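Ras-related protein Rab-21 (Homo sapiens, PDB 1Z08) belongs to the Rab branch of the Ras-like small G proteins and folds as a P-loop domain, here with phosphoaminophosphonic acid-guanylate ester and a magnesium ion bound. Local coordinates at residues K120-K125 with H147-Q152; G15-T20 with I83-I88; F7-L12 with V55-W60. The protein carries 1 engineered substitution. All blocks are in the same frame, centred on the assembly; numbering follows the deposited sequence.

Contact 1. Residues K120-K125 with H147-Q152; sequences KIDLEK and HTSAKQ. With GNP (phosphoaminophosphonic acid-guanylate ester), chain F.
The guanine-recognition end of the nucleotide pocket is built from Asp-122, in a 3-10 turn after strand 113-119, and Ser-149, in the pattern of the NKxD and SAK motifs of Ras-like proteins. Asp-122 turns its carboxylate to the base: OD1 takes the N1 hydrogen of GNP at 2.8 Å, nearly straight at 172°, and OD2 accepts from N2 of GNP at 2.9 Å. Ser-149 OG donates to the same OD1 at 2.8 Å, from above the carboxylate plane. With OG anti to its own backbone N (chi1 173°), that hydroxyl also accepts from Gln-152 N in an ST motif. Behind, Ile-121 N bonds to Thr-148 O at 3.1 Å, and Ile-121 CG2 rests on His-147 CB. The extended chain of Lys-120 lies flat over one face of the guanine, CG 3.5 Å from C6 of GNP, and its NZ is held by Asp-87 and Cys-16 O. Lys-151 CB closes on the other face, 3.5 Å from N1 of GNP; its N donates to O6 at 3.2 Å, its NZ pairs with Asp-33. Acceptors at N1 and N2 and backbone amides at O6, of Lys-151 and, weakly, Ala-150, read the hydrogen-bonding edge of guanine, and second-shell Ser-149 probably steadies the carboxylate.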
loop_
_atom_site.group_PDB
_atom_site.type_symbol
_atom_site.label_atom_id
_atom_site.label_comp_id
_atom_site.label_asym_id
_atom_site.label_seq_id
_atom_site.Cartn_x
_atom_site.Cartn_y
_atom_site.Cartn_z
ATOM N N LYS A 120 -0.366 -5.852 9.583
ATOM C CA LYS A 120 -0.245 -6.341 10.966
ATOM C C LYS A 120 -0.981 -7.667 11.183
ATOM O O LYS A 120 -1.536 -7.905 12.258
ATOM C CB LYS A 120 -0.699 -5.289 11.997
ATOM C CG LYS A 120 -0.024 -3.928 11.876
ATOM C CD LYS A 120 -0.271 -3.088 13.116
ATOM C CE LYS A 120 0.230 -1.666 12.922
ATOM N NZ LYS A 120 -0.012 -0.828 14.137
ATOM N N ILE A 121 -0.965 -8.540 10.174
ATOM C CA ILE A 121 -1.645 -9.843 10.290
ATOM C C ILE A 121 -1.020 -10.758 11.354
ATOM O O ILE A 121 -1.625 -11.756 11.760
ATOM C CB ILE A 121 -1.809 -10.584 8.931
ATOM C CG1 ILE A 121 -0.443 -10.914 8.308
ATOM C CG2 ILE A 121 -2.721 -9.782 7.994
ATOM C CD1 ILE A 121 -0.510 -11.825 7.085
ATOM N N ASP A 122 0.179 -10.402 11.810
ATOM C CA ASP A 122 0.809 -11.077 12.948
ATOM C C ASP A 122 0.027 -10.826 14.244
ATOM O O ASP A 122 0.193 -11.550 15.231
ATOM C CB ASP A 122 2.272 -10.640 13.100
ATOM C CG ASP A 122 2.423 -9.143 13.309
ATOM O OD1 ASP A 122 2.197 -8.375 12.350
ATOM O OD2 ASP A 122 2.771 -8.738 14.437
ATOM N N LEU A 123 -0.827 -9.803 14.222
ATOM C CA LEU A 123 -1.698 -9.471 15.346
ATOM C C LEU A 123 -3.135 -9.952 15.114
ATOM O O LEU A 123 -4.094 -9.299 15.529
ATOM C CB LEU A 123 -1.667 -7.959 15.614
ATOM C CG LEU A 123 -0.323 -7.288 15.919
ATOM C CD1 LEU A 123 -0.520 -5.784 16.110
ATOM C CD2 LEU A 123 0.348 -7.901 17.146
ATOM N N GLU A 124 -3.267 -11.102 14.456
ATOM C CA GLU A 124 -4.569 -11.700 14.130
ATOM C C GLU A 124 -5.471 -11.889 15.361
ATOM O O GLU A 124 -6.687 -11.693 15.278
ATOM C CB GLU A 124 -4.370 -13.026 13.380
ATOM C CG GLU A 124 -5.653 -13.815 13.072
ATOM C CD GLU A 124 -6.666 -13.041 12.233
ATOM O OE1 GLU A 124 -6.261 -12.215 11.389
ATOM O OE2 GLU A 124 -7.881 -13.272 12.413
ATOM N N LYS A 125 -4.867 -12.247 16.495
ATOM C CA LYS A 125 -5.594 -12.399 17.762
ATOM C C LYS A 125 -6.306 -11.114 18.189
ATOM O O LYS A 125 -7.286 -11.159 18.939
ATOM C CB LYS A 125 -4.645 -12.840 18.877
ATOM C CG LYS A 125 -4.171 -14.275 18.782
ATOM C CD LYS A 125 -3.316 -14.616 19.988
ATOM C CE LYS A 125 -2.960 -16.085 20.027
ATOM N NZ LYS A 125 -2.418 -16.457 21.362
ATOM N N HIS A 147 -3.120 -9.021 2.305
ATOM C CA HIS A 147 -2.776 -9.138 3.726
ATOM C C HIS A 147 -1.259 -9.073 3.892
ATOM O O HIS A 147 -0.530 -9.776 3.195
ATOM C CB HIS A 147 -3.281 -10.462 4.304
ATOM C CG HIS A 147 -4.772 -10.606 4.309
ATOM N ND1 HIS A 147 -5.592 -9.843 5.111
ATOM C CD2 HIS A 147 -5.587 -11.450 3.634
ATOM C CE1 HIS A 147 -6.850 -10.199 4.918
ATOM N NE2 HIS A 147 -6.875 -11.172 4.027
ATOM N N THR A 148 -0.787 -8.237 4.817
ATOM C CA THR A 148 0.652 -8.115 5.074
ATOM C C THR A 148 1.007 -8.094 6.557
ATOM O O THR A 148 0.176 -7.770 7.403
ATOM C CB THR A 148 1.251 -6.825 4.461
ATOM O OG1 THR A 148 0.603 -5.679 5.030
ATOM C CG2 THR A 148 1.121 -6.808 2.936
ATOM N N SER A 149 2.256 -8.452 6.845
ATOM C CA SER A 149 2.899 -8.162 8.120
ATOM C C SER A 149 4.311 -7.666 7.834
ATOM O O SER A 149 5.171 -8.433 7.392
ATOM C CB SER A 149 2.956 -9.402 9.022
ATOM O OG SER A 149 3.725 -9.141 10.191
ATOM N N ALA A 150 4.541 -6.379 8.078
ATOM C CA ALA A 150 5.878 -5.806 7.970
ATOM C C ALA A 150 6.809 -6.401 9.029
ATOM O O ALA A 150 7.994 -6.606 8.773
ATOM C CB ALA A 150 5.819 -4.288 8.089
ATOM N N LYS A 151 6.255 -6.695 10.207
ATOM C CA LYS A 151 7.020 -7.260 11.323
ATOM C C LYS A 151 7.561 -8.664 11.024
ATOM O O LYS A 151 8.717 -8.962 11.337
ATOM C CB LYS A 151 6.183 -7.261 12.611
ATOM C CG LYS A 151 6.930 -7.764 13.849
ATOM C CD LYS A 151 6.256 -7.332 15.142
ATOM C CE LYS A 151 7.113 -7.706 16.339
ATOM N NZ LYS A 151 6.770 -6.905 17.549
ATOM N N GLN A 152 6.732 -9.510 10.410
ATOM C CA GLN A 152 7.127 -10.888 10.083
ATOM C C GLN A 152 7.554 -11.076 8.623
ATOM O O GLN A 152 7.877 -12.194 8.204
ATOM C CB GLN A 152 6.000 -11.866 10.434
ATOM C CG GLN A 152 5.660 -11.916 11.916
ATOM C CD GLN A 152 4.609 -12.962 12.251
ATOM O OE1 GLN A 152 3.718 -13.249 11.451
ATOM N NE2 GLN A 152 4.699 -13.524 13.451
HETATM P PG GNP F . 3.266 7.644 10.057
HETATM O O1G GNP F . 2.984 8.497 11.271
HETATM O O2G GNP F . 4.681 7.721 9.544
HETATM O O3G GNP F . 2.202 8.050 9.076
HETATM N N3B GNP F . 3.005 6.105 10.442
HETATM P PB GNP F . 3.308 4.798 9.571
HETATM O O1B GNP F . 2.109 4.373 8.819
HETATM O O2B GNP F . 4.535 5.026 8.772
HETATM O O3A GNP F . 3.570 3.638 10.548
HETATM P PA GNP F . 4.913 3.030 10.995
HETATM O O1A GNP F . 5.477 2.207 9.906
HETATM O O2A GNP F . 5.815 4.036 11.609
HETATM O "O5'" GNP F . 4.509 2.015 12.128
HETATM C "C5'" GNP F . 3.672 2.437 13.204
HETATM C "C4'" GNP F . 3.680 1.390 14.304
HETATM O "O4'" GNP F . 3.098 0.155 13.813
HETATM C "C3'" GNP F . 5.059 1.025 14.842
HETATM O "O3'" GNP F . 4.942 0.801 16.234
HETATM C "C2'" GNP F . 5.394 -0.244 14.057
HETATM O "O2'" GNP F . 6.336 -1.090 14.688
HETATM C "C1'" GNP F . 4.021 -0.904 13.987
HETATM N N9 GNP F . 3.888 -1.854 12.887
HETATM C C8 GNP F . 4.060 -1.614 11.542
HETATM N N7 GNP F . 3.879 -2.670 10.798
HETATM C C5 GNP F . 3.565 -3.677 11.707
HETATM C C6 GNP F . 3.263 -5.049 11.501
HETATM O O6 GNP F . 3.207 -5.670 10.431
HETATM N N1 GNP F . 2.993 -5.724 12.697
HETATM C C2 GNP F . 3.024 -5.140 13.942
HETATM N N2 GNP F . 2.743 -5.934 14.985
HETATM N N3 GNP F . 3.302 -3.859 14.149
HETATM C C4 GNP F . 3.568 -3.189 12.996
HETATM O O HOH W 1 2.057 -13.791 15.427
#

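Contact 2. Residues G15-T20 with I83-I88; sequences GCVGKT and ILVYDI. With MG (magnesium ion), chain E; GNP (phosphoaminophosphonic acid-guanylate ester), chain F.
With chi1 at -53°, Val-17 places CG1 beside its backbone N and CG2 between that N and the carbonyl carbon, and both methyls rest against Val-85 O, each 3.6 Å away. Val-85 answers with CG1 anti to its own N (chi1 -172°), bringing that methyl to 3.8 Å from Val-17 CG2. Further along, Val-17 CG1 packs on the backbone, 3.8 Å from Tyr-86 CA. Cys-16 SG lies 3.5 Å from Asp-87 OD1, on the carboxylate whose OD2 is hydrogen-bonded to Thr-89 OG1. This is the P-loop, wrapped around the phosphates while its back leans on strand 81-87. On the ligand side, the chain of Lys-19 bends at chi3 (-66°) and again at chi4, which curls NZ back to O3G, at 2.7 Å, and O1B of GNP; Gly-13 O is a further partner of that ammonium. O1B is gripped by the amides of Gly-18 and Lys-19 as well. Thr-20 N donates to O2B, while Thr-20 OG1 binds the magnesium at 2.0 Å. Gly-18, at the N-cap position, has positive phi and packs against the ligand. Thr-38, O2G, O2B and two waters complete the metal shell.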
loop_
_atom_site.group_PDB
_atom_site.type_symbol
_atom_site.label_atom_id
_atom_site.label_comp_id
_atom_site.label_asym_id
_atom_site.label_seq_id
_atom_site.Cartn_x
_atom_site.Cartn_y
_atom_site.Cartn_z
ATOM N N GLY A 15 -1.954 7.228 10.779
ATOM C CA GLY A 15 -0.663 7.237 11.472
ATOM C C GLY A 15 -0.184 5.938 12.100
ATOM O O GLY A 15 1.016 5.775 12.343
ATOM N N CYS A 16 -1.108 5.015 12.365
ATOM C CA CYS A 16 -0.787 3.777 13.081
ATOM C C CYS A 16 -0.501 2.572 12.178
ATOM O O CYS A 16 -0.068 1.529 12.664
ATOM C CB CYS A 16 -1.923 3.418 14.061
ATOM S SG CYS A 16 -3.393 2.584 13.332
ATOM N N VAL A 17 -0.722 2.722 10.873
ATOM C CA VAL A 17 -0.947 1.558 10.000
ATOM C C VAL A 17 0.287 0.748 9.573
ATOM O O VAL A 17 0.193 -0.468 9.385
ATOM C CB VAL A 17 -1.835 1.915 8.774
ATOM C CG1 VAL A 17 -3.123 2.584 9.232
ATOM C CG2 VAL A 17 -1.090 2.808 7.789
ATOM N N GLY A 18 1.428 1.417 9.411
ATOM C CA GLY A 18 2.670 0.737 9.039
ATOM C C GLY A 18 3.170 1.004 7.628
ATOM O O GLY A 18 3.834 0.153 7.039
ATOM N N LYS A 19 2.860 2.186 7.091
ATOM C CA LYS A 19 3.298 2.573 5.742
ATOM C C LYS A 19 4.821 2.497 5.605
ATOM O O LYS A 19 5.341 1.802 4.725
ATOM C CB LYS A 19 2.824 3.991 5.392
ATOM C CG LYS A 19 1.315 4.195 5.391
ATOM C CD LYS A 19 0.920 5.637 5.044
ATOM C CE LYS A 19 1.348 6.655 6.101
ATOM N NZ LYS A 19 0.790 6.376 7.464
ATOM N N THR A 20 5.528 3.206 6.484
ATOM C CA THR A 20 6.991 3.228 6.457
ATOM C C THR A 20 7.550 1.830 6.696
ATOM O O THR A 20 8.496 1.416 6.025
ATOM C CB THR A 20 7.574 4.226 7.482
ATOM O OG1 THR A 20 7.005 5.524 7.254
ATOM C CG2 THR A 20 9.094 4.319 7.365
ATOM N N ILE A 83 -1.212 2.301 -2.716
ATOM C CA ILE A 83 -1.301 1.268 -1.694
ATOM C C ILE A 83 -1.958 1.890 -0.469
ATOM O O ILE A 83 -1.341 2.676 0.257
ATOM C CB ILE A 83 0.087 0.683 -1.343
ATOM C CG1 ILE A 83 0.746 0.077 -2.591
ATOM C CG2 ILE A 83 -0.033 -0.361 -0.232
ATOM C CD1 ILE A 83 2.161 -0.436 -2.361
ATOM N N LEU A 84 -3.225 1.549 -0.262
ATOM C CA LEU A 84 -3.992 2.108 0.837
ATOM C C LEU A 84 -3.934 1.148 2.011
ATOM O O LEU A 84 -4.534 0.071 1.987
ATOM C CB LEU A 84 -5.436 2.399 0.414
ATOM C CG LEU A 84 -5.658 3.227 -0.860
ATOM C CD1 LEU A 84 -7.133 3.490 -1.043
ATOM C CD2 LEU A 84 -4.901 4.542 -0.840
ATOM N N VAL A 85 -3.188 1.551 3.031
ATOM C CA VAL A 85 -2.838 0.671 4.138
ATOM C C VAL A 85 -3.730 0.935 5.347
ATOM O O VAL A 85 -3.948 2.083 5.730
ATOM C CB VAL A 85 -1.344 0.841 4.547
ATOM C CG1 VAL A 85 -0.930 -0.220 5.565
ATOM C CG2 VAL A 85 -0.435 0.776 3.320
ATOM N N TYR A 86 -4.246 -0.140 5.934
ATOM C CA TYR A 86 -4.904 -0.054 7.227
ATOM C C TYR A 86 -4.338 -1.090 8.199
ATOM O O TYR A 86 -3.610 -2.008 7.803
ATOM C CB TYR A 86 -6.426 -0.188 7.088
ATOM C CG TYR A 86 -6.905 -1.557 6.678
ATOM C CD1 TYR A 86 -7.293 -2.496 7.638
ATOM C CD2 TYR A 86 -6.988 -1.914 5.333
ATOM C CE1 TYR A 86 -7.733 -3.758 7.269
ATOM C CE2 TYR A 86 -7.432 -3.178 4.950
ATOM C CZ TYR A 86 -7.804 -4.092 5.929
ATOM O OH TYR A 86 -8.244 -5.342 5.569
ATOM N N ASP A 87 -4.684 -0.910 9.469
ATOM C CA ASP A 87 -4.255 -1.741 10.577
ATOM C C ASP A 87 -5.426 -2.681 10.888
ATOM O O ASP A 87 -6.531 -2.217 11.174
ATOM C CB ASP A 87 -3.956 -0.806 11.761
ATOM C CG ASP A 87 -3.493 -1.532 13.018
ATOM O OD1 ASP A 87 -2.874 -0.856 13.867
ATOM O OD2 ASP A 87 -3.746 -2.748 13.178
ATOM N N ILE A 88 -5.192 -3.992 10.809
ATOM C CA ILE A 88 -6.272 -4.976 11.019
ATOM C C ILE A 88 -6.852 -4.956 12.439
ATOM O O ILE A 88 -7.947 -5.474 12.669
ATOM C CB ILE A 88 -5.872 -6.435 10.639
ATOM C CG1 ILE A 88 -4.770 -6.977 11.563
ATOM C CG2 ILE A 88 -5.498 -6.528 9.159
ATOM C CD1 ILE A 88 -4.849 -8.472 11.793
HETATM MG MG MG E . 5.726 6.546 8.414
HETATM P PG GNP F . 3.266 7.644 10.057
HETATM O O1G GNP F . 2.984 8.497 11.271
HETATM O O2G GNP F . 4.681 7.721 9.544
HETATM O O3G GNP F . 2.202 8.050 9.076
HETATM N N3B GNP F . 3.005 6.105 10.442
HETATM P PB GNP F . 3.308 4.798 9.571
HETATM O O1B GNP F . 2.109 4.373 8.819
HETATM O O2B GNP F . 4.535 5.026 8.772
HETATM O O3A GNP F . 3.570 3.638 10.548
HETATM P PA GNP F . 4.913 3.030 10.995
HETATM O O1A GNP F . 5.477 2.207 9.906
HETATM O O2A GNP F . 5.815 4.036 11.609
HETATM O "O5'" GNP F . 4.509 2.015 12.128
HETATM C "C5'" GNP F . 3.672 2.437 13.204
HETATM C "C4'" GNP F . 3.680 1.390 14.304
HETATM O "O4'" GNP F . 3.098 0.155 13.813
HETATM C "C3'" GNP F . 5.059 1.025 14.842
HETATM O "O3'" GNP F . 4.942 0.801 16.234
HETATM C "C2'" GNP F . 5.394 -0.244 14.057
HETATM O "O2'" GNP F . 6.336 -1.090 14.688
HETATM C "C1'" GNP F . 4.021 -0.904 13.987
HETATM N N9 GNP F . 3.888 -1.854 12.887
HETATM C C8 GNP F . 4.060 -1.614 11.542
HETATM N N7 GNP F . 3.879 -2.670 10.798
HETATM C C5 GNP F . 3.565 -3.677 11.707
HETATM C C6 GNP F . 3.263 -5.049 11.501
HETATM O O6 GNP F . 3.207 -5.670 10.431
HETATM N N1 GNP F . 2.993 -5.724 12.697
HETATM C C2 GNP F . 3.024 -5.140 13.942
HETATM N N2 GNP F . 2.743 -5.934 14.985
HETATM N N3 GNP F . 3.302 -3.859 14.149
HETATM C C4 GNP F . 3.568 -3.189 12.996
HETATM O O HOH W 2 4.658 7.077 6.702
HETATM O O HOH W 3 6.841 6.029 10.040
#

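Contact 3. Residues F7-L12 with V55-W60; sequences FKVVLL and VNLAIW
Phe-7 and Leu-57 start a run of parallel pairs between strands 5-12 and 54-61 that goes on to Val-10 with Trp-60. Five backbone hydrogen bonds tie the two edges together; Trp-60 N to Val-9 O, at 2.7 Å, is the shortest. The closely packed face carries Val-9, Leu-11, Val-55, Leu-57 and Ile-59, with Phe-7 as its partly exposed end. There Val-55 CG1 meets the edge of the Phe-7 ring, 3.7 Å from CD1, Leu-57 CD1 lies near the same ring plane, and Leu-11 CD1 touches Ile-59 CG2 at 3.7 Å. Helix 156-168 covers part of this face, with Leu-163 on Val-9 and Cys-164 on Leu-57. The other face is more open: Lys-8, Ala-58 and Trp-60 are partly exposed, and Val-10, packed by Tyr-76 and Ser-79, is the buried exception. Lys-8, with CG anti to its backbone N (chi1 175°) and its chain extended, passes over one face of the indole. Its CE makes a CH-pi contact 3.8 Å from the centroid of the Trp-60 five-membered ring, and NZ a cation-pi contact with that ring at 4.5 Å. The same NZ donates to the carbonyls of Tyr-75 and Arg-77, and Phe-43 stacks with Trp-60. The first strand, which leads into the P-loop, thus lies parallel beside strand 54-61, itself antiparallel to 42-49, in the mixed alpha/beta sheet of Ras-like proteins.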
loop_
_atom_site.group_PDB
_atom_site.type_symbol
_atom_site.label_atom_id
_atom_site.label_comp_id
_atom_site.label_asym_id
_atom_site.label_seq_id
_atom_site.Cartn_x
_atom_site.Cartn_y
_atom_site.Cartn_z
ATOM N N PHE A 7 7.371 3.038 -12.804
ATOM C CA PHE A 7 6.086 3.279 -12.151
ATOM C C PHE A 7 6.219 4.092 -10.868
ATOM O O PHE A 7 7.182 3.932 -10.118
ATOM C CB PHE A 7 5.378 1.956 -11.830
ATOM C CG PHE A 7 5.066 1.108 -13.039
ATOM C CD1 PHE A 7 5.559 -0.188 -13.133
ATOM C CD2 PHE A 7 4.266 1.598 -14.070
ATOM C CE1 PHE A 7 5.270 -0.988 -14.236
ATOM C CE2 PHE A 7 3.971 0.807 -15.184
ATOM C CZ PHE A 7 4.473 -0.490 -15.264
ATOM N N LYS A 8 5.236 4.958 -10.630
ATOM C CA LYS A 8 5.130 5.702 -9.376
ATOM C C LYS A 8 4.043 5.088 -8.500
ATOM O O LYS A 8 2.899 4.931 -8.935
ATOM C CB LYS A 8 4.826 7.180 -9.640
ATOM C CG LYS A 8 4.581 7.998 -8.374
ATOM C CD LYS A 8 4.407 9.474 -8.678
ATOM C CE LYS A 8 4.139 10.254 -7.404
ATOM N NZ LYS A 8 4.061 11.720 -7.657
ATOM N N VAL A 9 4.415 4.746 -7.270
ATOM C CA VAL A 9 3.507 4.128 -6.308
ATOM C C VAL A 9 3.489 4.963 -5.026
ATOM O O VAL A 9 4.540 5.355 -4.518
ATOM C CB VAL A 9 3.924 2.652 -6.020
ATOM C CG1 VAL A 9 3.114 2.056 -4.886
ATOM C CG2 VAL A 9 3.777 1.801 -7.281
ATOM N N VAL A 10 2.290 5.249 -4.519
ATOM C CA VAL A 10 2.135 6.033 -3.296
ATOM C C VAL A 10 1.481 5.191 -2.197
ATOM O O VAL A 10 0.530 4.455 -2.454
ATOM C CB VAL A 10 1.340 7.355 -3.559
ATOM C CG1 VAL A 10 -0.068 7.074 -4.083
ATOM C CG2 VAL A 10 1.294 8.235 -2.318
ATOM N N LEU A 11 2.018 5.287 -0.985
ATOM C CA LEU A 11 1.400 4.664 0.181
ATOM C C LEU A 11 0.589 5.699 0.950
ATOM O O LEU A 11 1.067 6.800 1.241
ATOM C CB LEU A 11 2.450 4.004 1.085
ATOM C CG LEU A 11 2.911 2.601 0.669
ATOM C CD1 LEU A 11 4.009 2.660 -0.390
ATOM C CD2 LEU A 11 3.382 1.809 1.874
ATOM N N LEU A 12 -0.656 5.346 1.254
ATOM C CA LEU A 12 -1.545 6.227 1.998
ATOM C C LEU A 12 -2.168 5.468 3.160
ATOM O O LEU A 12 -2.303 4.244 3.107
ATOM C CB LEU A 12 -2.626 6.805 1.075
ATOM C CG LEU A 12 -2.121 7.627 -0.122
ATOM C CD1 LEU A 12 -3.154 7.707 -1.236
ATOM C CD2 LEU A 12 -1.667 9.020 0.308
ATOM N N VAL A 55 11.679 -3.392 -14.182
ATOM C CA VAL A 55 10.687 -2.492 -13.602
ATOM C C VAL A 55 11.352 -1.621 -12.537
ATOM O O VAL A 55 11.942 -2.138 -11.586
ATOM C CB VAL A 55 9.497 -3.278 -12.989
ATOM C CG1 VAL A 55 8.499 -2.335 -12.325
ATOM C CG2 VAL A 55 8.803 -4.121 -14.051
ATOM N N ASN A 56 11.268 -0.303 -12.715
ATOM C CA ASN A 56 11.769 0.649 -11.726
ATOM C C ASN A 56 10.611 1.290 -10.974
ATOM O O ASN A 56 9.743 1.915 -11.579
ATOM C CB ASN A 56 12.627 1.734 -12.388
ATOM C CG ASN A 56 13.778 1.165 -13.199
ATOM O OD1 ASN A 56 14.133 -0.010 -13.072
ATOM N ND2 ASN A 56 14.373 2.004 -14.035
ATOM N N LEU A 57 10.597 1.119 -9.656
ATOM C CA LEU A 57 9.538 1.666 -8.813
ATOM C C LEU A 57 9.994 2.893 -8.042
ATOM O O LEU A 57 11.038 2.874 -7.394
ATOM C CB LEU A 57 9.031 0.603 -7.831
ATOM C CG LEU A 57 7.606 0.056 -7.944
ATOM C CD1 LEU A 57 7.194 -0.239 -9.383
ATOM C CD2 LEU A 57 7.469 -1.181 -7.064
ATOM N N ALA A 58 9.208 3.960 -8.139
ATOM C CA ALA A 58 9.356 5.121 -7.275
ATOM C C ALA A 58 8.309 4.981 -6.181
ATOM O O ALA A 58 7.123 5.239 -6.408
ATOM C CB ALA A 58 9.153 6.407 -8.060
ATOM N N ILE A 59 8.753 4.547 -5.006
ATOM C CA ILE A 59 7.851 4.245 -3.901
ATOM C C ILE A 59 7.781 5.434 -2.951
ATOM O O ILE A 59 8.741 5.722 -2.229
ATOM C CB ILE A 59 8.282 2.962 -3.138
ATOM C CG1 ILE A 59 8.339 1.758 -4.092
ATOM C CG2 ILE A 59 7.338 2.691 -1.957
ATOM C CD1 ILE A 59 8.978 0.514 -3.493
ATOM N N TRP A 60 6.635 6.109 -2.962
ATOM C CA TRP A 60 6.410 7.296 -2.145
ATOM C C TRP A 60 5.784 6.959 -0.800
ATOM O O TRP A 60 4.784 6.243 -0.739
ATOM C CB TRP A 60 5.512 8.288 -2.884
ATOM C CG TRP A 60 6.230 9.081 -3.916
ATOM C CD1 TRP A 60 6.550 8.679 -5.180
ATOM C CD2 TRP A 60 6.723 10.417 -3.778
ATOM N NE1 TRP A 60 7.219 9.685 -5.840
ATOM C CE2 TRP A 60 7.336 10.764 -5.004
ATOM C CE3 TRP A 60 6.715 11.355 -2.736
ATOM C CZ2 TRP A 60 7.932 12.014 -5.218
ATOM C CZ3 TRP A 60 7.304 12.599 -2.950
ATOM C CH2 TRP A 60 7.907 12.915 -4.182
#

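Overall arrangement
All three contacts draw on one mixed sheet. Contact 2 is buried; contacts 1 and 3 are partly buried and lie on opposite sides of the chain's centre, about 22 Å apart between their own centres. Contacts 1 and 2 share the ligand, base at one and phosphates at the other, and Lys-120 joins them through Cys-16 O and Asp-87. Contacts 2 and 3 meet where strands 5-12 and 81-87 lie side by side, Ile-83 N and Val-85 N probably bonding to Val-10 O and Leu-12 O, and strand 5-12 leads into the P-loop and helix 19-28. Chemistry follows place: directed polar bonds at the base, apolar packing behind the phosphates, regular backbone pairing in the sheet.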